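Pyruvate-formate lyase-activating enzyme (Bacteroides vulgatus ATCC 8482, PDB 3CAN) probably belongs to the radical SAM superfamily as a pyruvate-formate lyase-activating enzyme, and folds as an open parallel beta/alpha sheet related to the TIM barrel. Local coordinates at residues H34-T40 against C55-D61; D92-R98 against R124-N130; I112-E117 against I170-L176. All blocks are in the same frame, centred on the assembly; numbering follows the deposited sequence. Where two conformers were deposited one is given.

Contact 1 (H34-T40 against C55-D61); sequences HRAVDTT and CELLLID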
# COMPACT_ATOMS: atom_id res chain seq x y z
N HIS A 34 -5.38 -13.83 -4.34
CA HIS A 34 -4.35 -13.72 -3.28
C HIS A 34 -4.85 -12.82 -2.17
O HIS A 34 -5.48 -11.79 -2.44
CB HIS A 34 -3.06 -13.16 -3.87
CG HIS A 34 -1.94 -13.00 -2.89
ND1 HIS A 34 -1.86 -11.93 -2.02
CD2 HIS A 34 -0.82 -13.74 -2.70
CE1 HIS A 34 -0.76 -12.05 -1.29
NE2 HIS A 34 -0.10 -13.13 -1.70
N ARG A 35 -4.57 -13.21 -0.93
CA ARG A 35 -5.10 -12.54 0.26
C ARG A 35 -4.01 -12.16 1.26
O ARG A 35 -3.21 -13.01 1.69
CB ARG A 35 -6.09 -13.47 0.97
CG ARG A 35 -7.26 -13.90 0.10
CD ARG A 35 -7.86 -15.19 0.59
NE ARG A 35 -6.92 -16.30 0.53
CZ ARG A 35 -7.20 -17.53 0.92
NH1 ARG A 35 -8.41 -17.84 1.34
NH2 ARG A 35 -6.27 -18.48 0.86
N ALA A 36 -3.99 -10.88 1.65
CA ALA A 36 -3.08 -10.38 2.68
C ALA A 36 -3.90 -9.72 3.76
O ALA A 36 -4.85 -9.00 3.45
CB ALA A 36 -2.09 -9.36 2.10
N VAL A 37 -3.53 -9.93 5.01
CA VAL A 37 -4.31 -9.41 6.14
C VAL A 37 -3.39 -8.75 7.17
O VAL A 37 -2.44 -9.36 7.66
CB VAL A 37 -5.11 -10.50 6.83
CG1 VAL A 37 -5.94 -9.90 7.97
CG2 VAL A 37 -6.02 -11.26 5.81
N ASP A 38 -3.71 -7.52 7.51
CA ASP A 38 -3.07 -6.80 8.62
C ASP A 38 -3.61 -7.32 9.95
O ASP A 38 -4.80 -7.11 10.26
CB ASP A 38 -3.33 -5.31 8.45
CG ASP A 38 -2.73 -4.44 9.54
OD1 ASP A 38 -2.16 -4.95 10.52
OD2 ASP A 38 -2.91 -3.20 9.43
N THR A 39 -2.78 -8.00 10.73
CA THR A 39 -3.19 -8.59 12.00
C THR A 39 -2.55 -7.86 13.20
O THR A 39 -2.56 -8.37 14.33
CB THR A 39 -2.82 -10.09 12.07
OG1 THR A 39 -1.40 -10.23 11.95
CG2 THR A 39 -3.53 -10.89 10.96
N THR A 40 -2.03 -6.66 12.96
CA THR A 40 -1.33 -5.90 13.99
C THR A 40 -2.12 -5.89 15.30
O THR A 40 -1.58 -6.23 16.36
CB THR A 40 -1.08 -4.45 13.53
OG1 THR A 40 -0.37 -4.44 12.27
CG2 THR A 40 -0.28 -3.67 14.58
N CYS A 55 -5.45 -17.20 4.37
CA CYS A 55 -4.78 -16.18 3.57
C CYS A 55 -3.39 -16.62 3.20
O CYS A 55 -2.93 -17.69 3.62
CB CYS A 55 -4.79 -14.82 4.27
SG CYS A 55 -3.66 -14.67 5.68
N GLU A 56 -2.73 -15.80 2.39
CA GLU A 56 -1.41 -16.09 1.87
C GLU A 56 -0.27 -15.37 2.62
O GLU A 56 0.88 -15.81 2.55
CB GLU A 56 -1.35 -15.70 0.40
CG GLU A 56 -1.91 -16.71 -0.54
CD GLU A 56 -3.41 -16.88 -0.46
OE1 GLU A 56 -4.15 -15.89 -0.33
OE2 GLU A 56 -3.85 -18.03 -0.57
N LEU A 57 -0.58 -14.26 3.30
CA LEU A 57 0.43 -13.36 3.84
C LEU A 57 -0.16 -12.51 4.95
O LEU A 57 -1.28 -12.01 4.81
CB LEU A 57 0.91 -12.42 2.73
CG LEU A 57 1.96 -11.38 3.07
CD1 LEU A 57 3.29 -12.06 3.41
CD2 LEU A 57 2.14 -10.40 1.88
N LEU A 58 0.59 -12.35 6.05
CA LEU A 58 0.20 -11.42 7.09
C LEU A 58 1.04 -10.16 6.99
O LEU A 58 2.21 -10.21 6.59
CB LEU A 58 0.38 -12.02 8.49
CG LEU A 58 -0.46 -13.22 8.93
CD1 LEU A 58 -0.45 -13.35 10.45
CD2 LEU A 58 -1.91 -13.19 8.38
N LEU A 59 0.44 -9.04 7.36
CA LEU A 59 1.10 -7.74 7.41
C LEU A 59 1.01 -7.26 8.84
O LEU A 59 -0.06 -7.28 9.43
CB LEU A 59 0.38 -6.74 6.49
CG LEU A 59 0.09 -7.22 5.07
CD1 LEU A 59 -0.81 -6.23 4.34
CD2 LEU A 59 1.40 -7.44 4.29
N ILE A 60 2.13 -6.86 9.42
CA ILE A 60 2.10 -6.31 10.78
C ILE A 60 2.93 -5.04 10.83
O ILE A 60 4.07 -5.03 10.35
CB ILE A 60 2.61 -7.32 11.84
CG1 ILE A 60 1.78 -8.60 11.80
CG2 ILE A 60 2.54 -6.71 13.23
CD1 ILE A 60 2.36 -9.79 12.60
N ASP A 61 2.38 -3.99 11.45
CA ASP A 61 3.09 -2.73 11.67
C ASP A 61 3.90 -2.85 12.95
O ASP A 61 3.40 -3.33 13.97
CB ASP A 61 2.11 -1.56 11.84
CG ASP A 61 1.41 -1.19 10.57
OD1 ASP A 61 1.73 -1.73 9.50
OD2 ASP A 61 0.50 -0.33 10.65
O HOH W 1 -2.09 -1.10 10.81

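Contact 2 (D92-R98 against R124-N130); sequences DFPYYIR and RHPEIIN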
# COMPACT_ATOMS: atom_id res chain seq x y z
N ASP A 92 5.56 -20.46 11.43
CA ASP A 92 6.30 -20.60 10.17
C ASP A 92 5.47 -20.12 8.97
O ASP A 92 5.38 -20.80 7.96
CB ASP A 92 6.77 -22.04 9.97
CG ASP A 92 7.81 -22.17 8.87
OD1 ASP A 92 8.56 -21.19 8.62
OD2 ASP A 92 7.91 -23.26 8.29
N PHE A 93 4.87 -18.95 9.11
CA PHE A 93 3.93 -18.41 8.14
C PHE A 93 4.49 -17.09 7.59
O PHE A 93 5.08 -16.31 8.34
CB PHE A 93 2.57 -18.20 8.81
CG PHE A 93 1.47 -17.87 7.86
CD1 PHE A 93 0.72 -18.87 7.26
CD2 PHE A 93 1.18 -16.55 7.53
CE1 PHE A 93 -0.29 -18.56 6.36
CE2 PHE A 93 0.16 -16.25 6.65
CZ PHE A 93 -0.56 -17.25 6.06
N PRO A 94 4.32 -16.83 6.27
CA PRO A 94 4.89 -15.62 5.70
C PRO A 94 4.28 -14.32 6.24
O PRO A 94 3.04 -14.20 6.32
CB PRO A 94 4.61 -15.74 4.19
CG PRO A 94 3.88 -16.97 3.99
CD PRO A 94 3.64 -17.66 5.25
N TYR A 95 5.14 -13.38 6.57
CA TYR A 95 4.68 -12.07 7.02
C TYR A 95 5.61 -10.97 6.56
O TYR A 95 6.82 -11.19 6.35
CB TYR A 95 4.51 -12.04 8.55
CG TYR A 95 5.79 -12.19 9.37
CD1 TYR A 95 6.35 -11.10 10.02
CD2 TYR A 95 6.41 -13.42 9.51
CE1 TYR A 95 7.51 -11.22 10.77
CE2 TYR A 95 7.58 -13.56 10.27
CZ TYR A 95 8.11 -12.46 10.89
OH TYR A 95 9.26 -12.59 11.64
N TYR A 96 5.04 -9.78 6.41
CA TYR A 96 5.79 -8.55 6.17
C TYR A 96 5.68 -7.69 7.43
O TYR A 96 4.63 -7.66 8.09
CB TYR A 96 5.18 -7.70 5.04
CG TYR A 96 5.30 -8.19 3.61
CD1 TYR A 96 5.79 -9.44 3.28
CD2 TYR A 96 4.85 -7.37 2.58
CE1 TYR A 96 5.86 -9.85 1.94
CE2 TYR A 96 4.92 -7.77 1.26
CZ TYR A 96 5.43 -9.00 0.95
OH TYR A 96 5.48 -9.38 -0.38
N ILE A 97 6.76 -6.96 7.72
CA ILE A 97 6.75 -5.95 8.76
C ILE A 97 6.83 -4.57 8.10
O ILE A 97 7.67 -4.33 7.24
CB ILE A 97 7.94 -6.12 9.72
CG1 ILE A 97 7.79 -7.44 10.50
CG2 ILE A 97 8.03 -4.92 10.68
CD1 ILE A 97 6.67 -7.44 11.56
N ARG A 98 5.95 -3.66 8.51
CA ARG A 98 5.97 -2.29 8.05
C ARG A 98 6.33 -1.35 9.19
O ARG A 98 5.78 -1.46 10.28
CB ARG A 98 4.62 -1.91 7.45
CG ARG A 98 4.26 -2.77 6.25
CD ARG A 98 3.35 -3.90 6.65
NE ARG A 98 1.99 -3.39 6.83
CZ ARG A 98 1.15 -3.13 5.83
NH1 ARG A 98 1.52 -3.35 4.56
NH2 ARG A 98 -0.07 -2.66 6.09
N ARG A 124 11.27 -17.58 12.31
CA ARG A 124 11.09 -17.22 10.90
C ARG A 124 11.16 -15.71 10.81
O ARG A 124 10.45 -15.02 11.54
CB ARG A 124 9.74 -17.70 10.36
CG ARG A 124 9.51 -17.37 8.89
CD ARG A 124 8.19 -17.87 8.32
NE ARG A 124 8.05 -17.46 6.92
CZ ARG A 124 7.88 -18.28 5.88
NH1 ARG A 124 7.79 -19.59 6.05
NH2 ARG A 124 7.81 -17.77 4.66
N HIS A 125 12.02 -15.20 9.93
CA HIS A 125 12.12 -13.75 9.73
C HIS A 125 11.01 -13.26 8.80
O HIS A 125 10.42 -14.06 8.04
CB HIS A 125 13.45 -13.38 9.08
CG HIS A 125 14.64 -13.64 9.95
ND1 HIS A 125 15.93 -13.62 9.46
CD2 HIS A 125 14.74 -13.90 11.28
CE1 HIS A 125 16.77 -13.86 10.46
NE2 HIS A 125 16.07 -14.05 11.56
N PRO A 126 10.76 -11.94 8.80
CA PRO A 126 9.82 -11.40 7.81
C PRO A 126 10.33 -11.59 6.40
O PRO A 126 11.55 -11.61 6.15
CB PRO A 126 9.73 -9.89 8.16
CG PRO A 126 10.94 -9.61 8.99
CD PRO A 126 11.32 -10.89 9.67
N GLU A 127 9.39 -11.74 5.46
CA GLU A 127 9.74 -11.79 4.04
C GLU A 127 10.50 -10.53 3.64
O GLU A 127 11.46 -10.56 2.86
CB GLU A 127 8.48 -11.88 3.19
CG GLU A 127 7.66 -13.13 3.40
CD GLU A 127 8.43 -14.39 3.12
OE1 GLU A 127 8.64 -14.70 1.93
OE2 GLU A 127 8.83 -15.08 4.08
N ILE A 128 10.02 -9.41 4.16
CA ILE A 128 10.61 -8.11 3.93
C ILE A 128 10.16 -7.18 5.06
O ILE A 128 9.10 -7.38 5.67
CB ILE A 128 10.17 -7.50 2.56
CG1 ILE A 128 11.02 -6.28 2.18
CG2 ILE A 128 8.69 -7.09 2.57
CD1 ILE A 128 12.44 -6.57 1.96
N ILE A 129 11.01 -6.20 5.35
CA ILE A 129 10.66 -5.10 6.23
C ILE A 129 10.57 -3.84 5.37
O ILE A 129 11.56 -3.43 4.76
CB ILE A 129 11.70 -4.91 7.34
CG1 ILE A 129 11.85 -6.18 8.19
CG2 ILE A 129 11.31 -3.73 8.25
CD1 ILE A 129 13.10 -6.18 9.09
N ASN A 130 9.38 -3.25 5.30
CA ASN A 130 9.14 -2.03 4.53
C ASN A 130 9.25 -0.81 5.42
O ASN A 130 8.43 -0.62 6.32
CB ASN A 130 7.75 -2.05 3.91
CG ASN A 130 7.55 -3.23 2.99
OD1 ASN A 130 8.13 -3.29 1.91
ND2 ASN A 130 6.75 -4.20 3.44
O HOH W 2 8.08 -14.54 6.63

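Contact 3 (I112-E117 against I170-L176); sequences IKLSAE and ILTDYGL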
# COMPACT_ATOMS: atom_id res chain seq x y z
N ILE A 112 15.54 1.25 16.04
CA ILE A 112 15.73 0.40 14.88
C ILE A 112 16.58 -0.81 15.24
O ILE A 112 16.29 -1.92 14.79
CB ILE A 112 16.32 1.19 13.69
CG1 ILE A 112 15.36 2.34 13.30
CG2 ILE A 112 16.57 0.27 12.50
CD1 ILE A 112 13.94 1.91 12.91
N LYS A 113 17.61 -0.63 16.07
CA LYS A 113 18.39 -1.77 16.55
C LYS A 113 17.56 -2.72 17.41
O LYS A 113 17.63 -3.94 17.23
CB LYS A 113 19.66 -1.33 17.29
CG LYS A 113 20.75 -0.75 16.36
CD LYS A 113 21.98 -0.35 17.13
CE LYS A 113 23.08 0.07 16.19
NZ LYS A 113 24.31 0.50 16.92
N LEU A 114 16.74 -2.19 18.31
CA LEU A 114 15.89 -3.04 19.16
C LEU A 114 14.91 -3.81 18.28
O LEU A 114 14.64 -4.99 18.52
CB LEU A 114 15.14 -2.20 20.19
CG LEU A 114 16.01 -1.62 21.31
CD1 LEU A 114 15.15 -0.68 22.16
CD2 LEU A 114 16.70 -2.72 22.15
N SER A 115 14.38 -3.14 17.26
CA SER A 115 13.48 -3.76 16.30
C SER A 115 14.17 -4.90 15.56
O SER A 115 13.62 -6.00 15.42
CB SER A 115 12.97 -2.71 15.29
OG SER A 115 12.20 -1.69 15.90
N ALA A 116 15.39 -4.65 15.09
CA ALA A 116 16.16 -5.65 14.36
C ALA A 116 16.48 -6.86 15.25
O ALA A 116 16.37 -8.00 14.82
CB ALA A 116 17.46 -5.02 13.84
N GLU A 117 16.86 -6.60 16.49
CA GLU A 117 17.19 -7.65 17.43
C GLU A 117 15.99 -8.53 17.75
O GLU A 117 16.12 -9.75 17.83
CB GLU A 117 17.78 -7.05 18.71
CG GLU A 117 19.16 -6.48 18.48
CD GLU A 117 19.75 -5.69 19.63
OE1 GLU A 117 19.18 -5.64 20.75
OE2 GLU A 117 20.85 -5.12 19.41
N ILE A 170 21.29 -1.03 9.27
CA ILE A 170 21.13 -1.69 10.57
C ILE A 170 20.38 -3.01 10.39
O ILE A 170 20.82 -4.07 10.84
CB ILE A 170 20.36 -0.79 11.56
CG1 ILE A 170 21.23 0.41 11.99
CG2 ILE A 170 19.94 -1.58 12.80
CD1 ILE A 170 20.43 1.57 12.57
N LEU A 171 19.23 -2.95 9.73
CA LEU A 171 18.43 -4.15 9.55
C LEU A 171 19.20 -5.22 8.75
O LEU A 171 19.17 -6.41 9.12
CB LEU A 171 17.09 -3.78 8.88
CG LEU A 171 16.16 -2.94 9.75
CD1 LEU A 171 15.06 -2.27 8.90
CD2 LEU A 171 15.57 -3.79 10.90
N THR A 172 19.89 -4.79 7.70
CA THR A 172 20.72 -5.67 6.89
C THR A 172 21.83 -6.30 7.72
O THR A 172 22.10 -7.49 7.59
CB THR A 172 21.31 -4.90 5.68
OG1 THR A 172 20.25 -4.29 4.92
CG2 THR A 172 22.10 -5.84 4.78
N ASP A 173 22.46 -5.50 8.58
CA ASP A 173 23.53 -5.99 9.46
C ASP A 173 23.08 -7.11 10.40
O ASP A 173 23.88 -7.95 10.78
CB ASP A 173 24.12 -4.83 10.29
CG ASP A 173 25.00 -3.88 9.47
OD1 ASP A 173 25.40 -4.22 8.33
OD2 ASP A 173 25.29 -2.78 9.98
N TYR A 174 21.79 -7.11 10.77
CA TYR A 174 21.22 -8.15 11.63
C TYR A 174 20.66 -9.33 10.83
O TYR A 174 20.01 -10.22 11.38
CB TYR A 174 20.12 -7.56 12.53
CG TYR A 174 20.65 -6.83 13.74
CD1 TYR A 174 20.86 -5.46 13.71
CD2 TYR A 174 20.92 -7.51 14.92
CE1 TYR A 174 21.35 -4.78 14.83
CE2 TYR A 174 21.41 -6.85 16.04
CZ TYR A 174 21.61 -5.47 16.00
OH TYR A 174 22.07 -4.80 17.11
N GLY A 175 20.91 -9.33 9.52
CA GLY A 175 20.52 -10.45 8.66
C GLY A 175 19.09 -10.43 8.18
O GLY A 175 18.57 -11.45 7.73
N LEU A 176 18.47 -9.25 8.22
CA LEU A 176 17.09 -9.07 7.80
C LEU A 176 17.02 -8.41 6.42
O LEU A 176 17.95 -7.73 5.99
CB LEU A 176 16.35 -8.23 8.84
CG LEU A 176 16.28 -8.83 10.24
CD1 LEU A 176 16.00 -7.73 11.27
CD2 LEU A 176 15.23 -9.94 10.32

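Contact 1 (H34-T40 against C55-D61)
Small and branched apolar side chains fill the middle of this pairing of parallel strands. On one face of the sheet Ala-36 CB lies 4.3 Å from Leu-57 CB and 4.1 Å from Leu-59 CD1. On the other face Val-37 CG2 meets Cys-55 CB at 4.1 Å, and Val-37 CB is 4.5 Å from Leu-58 CD2. The backbones join strands 35-38 and 57-61 in parallel register. Val-37 N donates to Leu-57 O (3.1 Å), Leu-59 N to Val-37 O (2.9 Å) and Thr-39 N to Leu-59 O (3.1 Å). Polar groups close both ends. At the start, Arg-35 NH2 forms a salt bridge with Glu-56 OE2 (2.8 Å). Arg-35 NE and the backbone Arg-35 N both bond Glu-56 OE1, at 2.9 and 2.8 Å. Glu-56 CB also makes a CH-pi contact with the His-34 ring. At the far end, Asp-38 OD1 accepts from Thr-40 N (3.0 Å), an Asx turn. Thr-40 OG1 also donates to Asp-38 OD1 (2.6 Å) and accepts from Asp-61 N at 2.9 Å. A water bridges Asp-38 OD2 and Asp-61 OD2. The two strands belong to a beta-alpha-beta unit whose helix 45-53 packs on Val-37 and Leu-58 through Val-51. Strand 6-10 flanks 35-38, strand 95-101 flanks 57-61, and helix 79-90 covers Ile-60.

Contact 2 (D92-R98 against R124-N130)
Tyr-95 lays its ring over Pro-126, whose CA sits 3.8 Å from the ring centroid in a CH-pi contact. The same side chain reaches on to donate from Tyr-95 OH to Arg-124 O at 2.7 Å. Its CB starts away from segment 124-130, so the ring has to turn back to make these contacts. Tyr-96 lies on the other face of the sheet, with Ile-128 CG2 over its ring, 3.7 Å from the centroid. Ile-97 shares the face of Tyr-95. Ile-97 CG1 is 3.9 Å from Pro-126 CB, and Ile-97 CB is 4.2 Å from Ile-129 CG1. Backbone bonds tie the segments together: Glu-127 N to Tyr-95 O (2.8 Å), Ile-97 N to Ile-128 O (3.1 Å) and Asn-130 N to Ile-97 O (2.8 Å). Charges gather at the N-terminal side of the pairing. Arg-124 NH1 forms a salt bridge with Asp-92 OD1 (3.1 Å), and Arg-124 NH2 forms one with Glu-127 OE2 (2.9 Å). A water links Tyr-95 N, Arg-124 NE, His-125 O and Glu-127 OE2. Asp-92 has positive phi and ends the preceding helix in a Schellman motif. Strands 95-101 and 128-133, joined through helix 109-121, form a beta-alpha-beta crossover, the repeating unit of TIM-barrel-type folds.

Contact 3 (I112-E117 against I170-L176)
Two helices on the outside of a parallel beta/alpha sheet pack here, where helix 161-173 ends beside helix 109-121. Ala-116 is the central residue. Its small side chain lets the second segment come close, with the CA atoms of Ala-116 and Leu-171 5.5 Å apart. Ala-116 CB touches Tyr-174 CD1 at 3.4 Å, Leu-171 CD2 at 3.7 Å and Leu-176 CD1 at 4.0 Å. One helical turn earlier, Ile-112 CG2 lies 3.9 Å from Ile-170 CG2 and 4.2 Å from Leu-171 CG. The aliphatic part of Lys-113 extends this apolar patch, with Lys-113 CG 3.7 Å from Ile-170 CG2. The amine of Lys-113 turns to a salt bridge with Glu-109 in its own helix. The Tyr-174 ring packs against Ala-116. Glu-117 N lies over one face of this ring, and Tyr-174 OH is 2.6 Å from Glu-117 OE2, a contact that is at most a weak hydrogen bond. A Schellman motif ends helix 161-173. Leu-176 N bonds to Leu-171 O at 3.1 Å, and Gly-175 N bonds to Thr-172 O at 2.9 Å. Gly-175 is the C-prime residue and has positive phi, a conformation that favours glycine. The turn brings Leu-176 back toward helix 109-121, so residues on both sides of the helix end meet Ala-116. Segment 170-176 rests on strand 128-133: Leu-171 packs on Ile-129 and Leu-131, and Leu-176 packs on Ile-129 and on His-125 in the loop before the strand.

In the fold
Contacts 1 and 2 are parts of one parallel sheet, with centres 10 Å apart. Their inner strands, 57-61 and 95-101, are neighbours, and Leu-58 O to Tyr-96 N and Ile-60 N to Tyr-96 O, each 2.9 Å, are probable hydrogen bonds. An Asp-61 to Arg-98 salt bridge also joins them. Contact 3 adds the helical layer, its centre 13 Å from that of contact 2. Ile-129 CD1 meets Leu-171 CD2 and Leu-176 CB, both at 3.9 Å. Helix 109-121 is the crossover between the strands of contact 2. Contacts 1 and 3 do not touch: their nearest atoms are about 9 Å apart, and they lie on opposite sides of the chain's centre.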